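Local structure of 3-hydroxyadipyl-CoA dehydrogenase (Escherichia coli, 3MOG) at residues V181-V191 with V409-M419. The protein oxidises (3S)-3-hydroxyadipyl-CoA to 3-oxoadipyl-CoA with NAD+ as the acceptor, a step in the breakdown of phenylacetate. Residues are numbered along the deposited sequence; the frame is centred on the assembly and turned at random. Where two conformers were deposited one is given.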
loop_
_atom_site.group_PDB
_atom_site.type_symbol
_atom_site.label_atom_id
_atom_site.label_comp_id
_atom_site.label_asym_id
_atom_site.label_seq_id
_atom_site.Cartn_x
_atom_site.Cartn_y
_atom_site.Cartn_z
ATOM N N VAL C 181 23.925 -16.461 14.117
ATOM C CA VAL C 181 22.555 -16.280 14.574
ATOM C C VAL C 181 21.665 -16.988 13.546
ATOM O O VAL C 181 21.983 -16.994 12.368
ATOM C CB VAL C 181 22.162 -14.780 14.734
ATOM C CG1 VAL C 181 22.887 -14.146 15.921
ATOM C CG2 VAL C 181 22.416 -13.963 13.438
ATOM N N ARG C 182 20.583 -17.617 13.996
ATOM C CA ARG C 182 19.668 -18.327 13.090
ATOM C C ARG C 182 18.461 -17.470 12.774
ATOM O O ARG C 182 17.972 -16.744 13.634
ATOM C CB ARG C 182 19.181 -19.627 13.716
ATOM C CG ARG C 182 20.293 -20.470 14.296
ATOM C CD ARG C 182 19.882 -21.034 15.639
ATOM N NE ARG C 182 21.006 -21.737 16.246
ATOM C CZ ARG C 182 21.127 -23.061 16.286
ATOM N NH1 ARG C 182 20.173 -23.837 15.776
ATOM N NH2 ARG C 182 22.200 -23.609 16.845
ATOM N N CYS C 183 17.990 -17.560 11.534
ATOM C CA CYS C 183 16.790 -16.887 11.092
ATOM C C CYS C 183 16.219 -17.598 9.872
ATOM O O CYS C 183 16.928 -18.321 9.196
ATOM C CB CYS C 183 17.057 -15.408 10.771
ATOM S SG CYS C 183 17.998 -15.108 9.290
ATOM N N HIS C 184 14.930 -17.399 9.613
ATOM C CA HIS C 184 14.269 -17.973 8.449
ATOM C C HIS C 184 14.498 -17.067 7.255
ATOM O O HIS C 184 14.933 -15.922 7.414
ATOM C CB HIS C 184 12.767 -18.144 8.705
ATOM C CG HIS C 184 12.117 -19.161 7.818
ATOM N ND1 HIS C 184 12.383 -20.510 7.914
ATOM C CD2 HIS C 184 11.217 -19.025 6.815
ATOM C CE1 HIS C 184 11.675 -21.163 7.007
ATOM N NE2 HIS C 184 10.958 -20.285 6.329
ATOM N N SER C 185 14.205 -17.576 6.063
ATOM C CA SER C 185 14.422 -16.832 4.843
ATOM C C SER C 185 13.320 -15.809 4.563
ATOM O O SER C 185 12.581 -15.919 3.591
ATOM C CB SER C 185 14.583 -17.802 3.663
ATOM O OG SER C 185 15.193 -17.114 2.597
ATOM N N THR C 186 13.231 -14.798 5.416
ATOM C CA THR C 186 12.249 -13.737 5.251
ATOM C C THR C 186 12.997 -12.479 4.808
ATOM O O THR C 186 14.201 -12.365 5.065
ATOM C CB THR C 186 11.493 -13.510 6.578
ATOM O OG1 THR C 186 12.442 -13.229 7.616
ATOM C CG2 THR C 186 10.683 -14.749 6.941
ATOM N N PRO C 187 12.303 -11.542 4.134
ATOM C CA PRO C 187 12.957 -10.354 3.576
ATOM C C PRO C 187 13.786 -9.574 4.595
ATOM O O PRO C 187 13.261 -9.183 5.645
ATOM C CB PRO C 187 11.783 -9.482 3.134
ATOM C CG PRO C 187 10.662 -10.432 2.907
ATOM C CD PRO C 187 10.850 -11.542 3.867
ATOM N N GLY C 188 15.062 -9.363 4.263
ATOM C CA GLY C 188 15.984 -8.554 5.061
ATOM C C GLY C 188 16.618 -9.312 6.214
ATOM O O GLY C 188 17.368 -8.732 6.992
ATOM N N PHE C 189 16.307 -10.604 6.317
ATOM C CA PHE C 189 16.718 -11.483 7.430
ATOM C C PHE C 189 16.453 -10.845 8.813
ATOM O O PHE C 189 15.300 -10.529 9.128
ATOM C CB PHE C 189 18.160 -11.987 7.248
ATOM C CG PHE C 189 18.430 -12.640 5.891
ATOM C CD1 PHE C 189 17.430 -13.349 5.209
ATOM C CD2 PHE C 189 19.699 -12.571 5.325
ATOM C CE1 PHE C 189 17.683 -13.944 3.982
ATOM C CE2 PHE C 189 19.968 -13.168 4.097
ATOM C CZ PHE C 189 18.960 -13.855 3.423
ATOM N N ILE C 190 17.489 -10.666 9.632
ATOM C CA ILE C 190 17.360 -9.865 10.861
ATOM C C ILE C 190 17.913 -8.461 10.626
ATOM O O ILE C 190 17.178 -7.470 10.701
ATOM C CB ILE C 190 18.106 -10.466 12.069
ATOM C CG1 ILE C 190 17.682 -11.898 12.357
ATOM C CG2 ILE C 190 17.881 -9.624 13.330
ATOM C CD1 ILE C 190 18.684 -12.578 13.300
ATOM N N VAL C 191 19.210 -8.387 10.331
ATOM C CA VAL C 191 19.934 -7.115 10.285
ATOM C C VAL C 191 19.376 -6.103 9.273
ATOM O O VAL C 191 19.075 -4.982 9.641
ATOM C CB VAL C 191 21.466 -7.313 10.053
ATOM C CG1 VAL C 191 22.163 -5.966 10.030
ATOM C CG2 VAL C 191 22.071 -8.201 11.127
ATOM N N VAL C 409 10.835 -14.871 13.104
ATOM C CA VAL C 409 12.030 -14.692 12.266
ATOM C C VAL C 409 13.283 -15.267 12.933
ATOM O O VAL C 409 14.081 -15.911 12.265
ATOM C CB VAL C 409 12.260 -13.212 11.881
ATOM C CG1 VAL C 409 13.511 -13.049 11.017
ATOM C CG2 VAL C 409 11.056 -12.675 11.127
ATOM N N ALA C 410 13.416 -15.054 14.248
ATOM C CA ALA C 410 14.601 -15.432 15.015
ATOM C C ALA C 410 14.277 -15.383 16.517
ATOM O O ALA C 410 13.246 -14.827 16.917
ATOM C CB ALA C 410 15.756 -14.481 14.697
ATOM N N SER C 411 15.154 -15.937 17.348
ATOM C CA SER C 411 14.969 -15.856 18.802
ATOM C C SER C 411 15.257 -14.440 19.278
ATOM O O SER C 411 15.918 -13.673 18.576
ATOM C CB SER C 411 15.911 -16.818 19.517
ATOM O OG SER C 411 17.265 -16.370 19.395
ATOM N N GLU C 412 14.766 -14.092 20.465
ATOM C CA GLU C 412 15.071 -12.789 21.059
ATOM C C GLU C 412 16.583 -12.553 21.172
ATOM O O GLU C 412 17.091 -11.494 20.761
ATOM C CB GLU C 412 14.389 -12.627 22.428
ATOM C CG GLU C 412 14.894 -11.422 23.219
ATOM C CD GLU C 412 14.271 -11.305 24.589
ATOM O OE1 GLU C 412 13.261 -10.578 24.721
ATOM O OE2 GLU C 412 14.799 -11.947 25.527
ATOM N N GLN C 413 17.303 -13.537 21.711
ATOM C CA GLN C 413 18.758 -13.399 21.857
ATOM C C GLN C 413 19.495 -13.221 20.527
ATOM O O GLN C 413 20.463 -12.466 20.459
ATOM C CB GLN C 413 19.388 -14.514 22.728
ATOM C CG GLN C 413 19.538 -15.886 22.108
ATOM C CD GLN C 413 20.599 -16.743 22.809
ATOM O OE1 GLN C 413 21.713 -16.288 23.076
ATOM N NE2 GLN C 413 20.252 -17.990 23.095
ATOM N N ASP C 414 19.013 -13.867 19.464
ATOM C CA ASP C 414 19.672 -13.746 18.166
ATOM C C ASP C 414 19.410 -12.412 17.484
ATOM O O ASP C 414 20.253 -11.926 16.732
ATOM C CB ASP C 414 19.296 -14.898 17.253
ATOM C CG ASP C 414 20.064 -16.169 17.582
ATOM O OD1 ASP C 414 20.971 -16.130 18.463
ATOM O OD2 ASP C 414 19.754 -17.203 16.953
ATOM N N ILE C 415 18.247 -11.828 17.760
ATOM C CA ILE C 415 17.929 -10.485 17.282
ATOM C C ILE C 415 18.840 -9.456 17.966
ATOM O O ILE C 415 19.414 -8.597 17.300
ATOM C CB ILE C 415 16.412 -10.169 17.453
ATOM C CG1 ILE C 415 15.578 -11.118 16.566
ATOM C CG2 ILE C 415 16.103 -8.705 17.098
ATOM C CD1 ILE C 415 14.060 -11.019 16.747
ATOM N N ASP C 416 19.010 -9.569 19.285
ATOM C CA ASP C 416 19.915 -8.666 20.011
ATOM C C ASP C 416 21.351 -8.791 19.489
ATOM O O ASP C 416 21.986 -7.793 19.153
ATOM C CB ASP C 416 19.872 -8.914 21.526
ATOM C CG ASP C 416 18.633 -8.326 22.199
ATOM O OD1 ASP C 416 17.974 -7.444 21.609
ATOM O OD2 ASP C 416 18.317 -8.758 23.337
ATOM N N THR C 417 21.839 -10.025 19.398
ATOM C CA THR C 417 23.201 -10.293 18.953
ATOM C C THR C 417 23.453 -9.738 17.563
ATOM O O THR C 417 24.442 -9.034 17.348
ATOM C CB THR C 417 23.498 -11.784 18.986
ATOM O OG1 THR C 417 23.375 -12.245 20.336
ATOM C CG2 THR C 417 24.898 -12.071 18.482
ATOM N N ALA C 418 22.532 -10.010 16.639
ATOM C CA ALA C 418 22.641 -9.510 15.272
ATOM C C ALA C 418 22.810 -8.003 15.171
ATOM O O ALA C 418 23.623 -7.512 14.387
ATOM C CB ALA C 418 21.444 -9.970 14.442
ATOM N N MET C 419 22.052 -7.265 15.972
ATOM C CA MET C 419 22.127 -5.823 15.936
ATOM C C MET C 419 23.414 -5.300 16.623
ATOM O O MET C 419 23.984 -4.295 16.194
ATOM C CB MET C 419 20.845 -5.205 16.511
ATOM C CG MET C 419 19.543 -5.672 15.811
ATOM S SD MET C 419 19.628 -5.939 14.025
ATOM C CE MET C 419 19.744 -4.260 13.466
HETATM O O HOH W 1 17.337 -17.427 16.259
#
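The carboxylate of Asp414 receives Arg182 N above its plane, 55° out of it. This bond, from Arg182 N to Asp414 OD2 (3.1 Å), is nearly straight, 168° at the hydrogen. Val181 CG1 lies over the same face of the Asp414 carboxylate, 3.8 Å from its CG. From the other side of the plane, and closer to it, a water donates to Asp414 OD2; it also donates to Arg182 O and accepts from Ser411 N, tying the strand edge to the start of the helix. There Ser411 is the N-cap, its OG accepting from Asp414 N. The Arg182 guanidinium, nearly parallel to this carboxylate, is instead salt-bridged to Glu167. Further along, Val409 O takes His184 N in its carbonyl plane (3.2 Å) and a CA-H contact from Cys183. With its CG1 anti to the backbone N (chi1 180°), Val409 sets that methyl 3.6 Å from Thr186 OG1. Ile190 fills the angle between strand and helix: CD1 meets Ala410 CB at 3.8 Å, CG2 meets Ala418 CB at 3.7 Å, and Met419 SD lies beside CG2. Strand 179-184 is an edge strand, within the chain, of the Rossmann-type NAD-binding sheet, pairing with strand 152-157, so the contact joins this sheet to the second C-terminal domain, where helices 390-406 and 429-436 pack against helix 412-422.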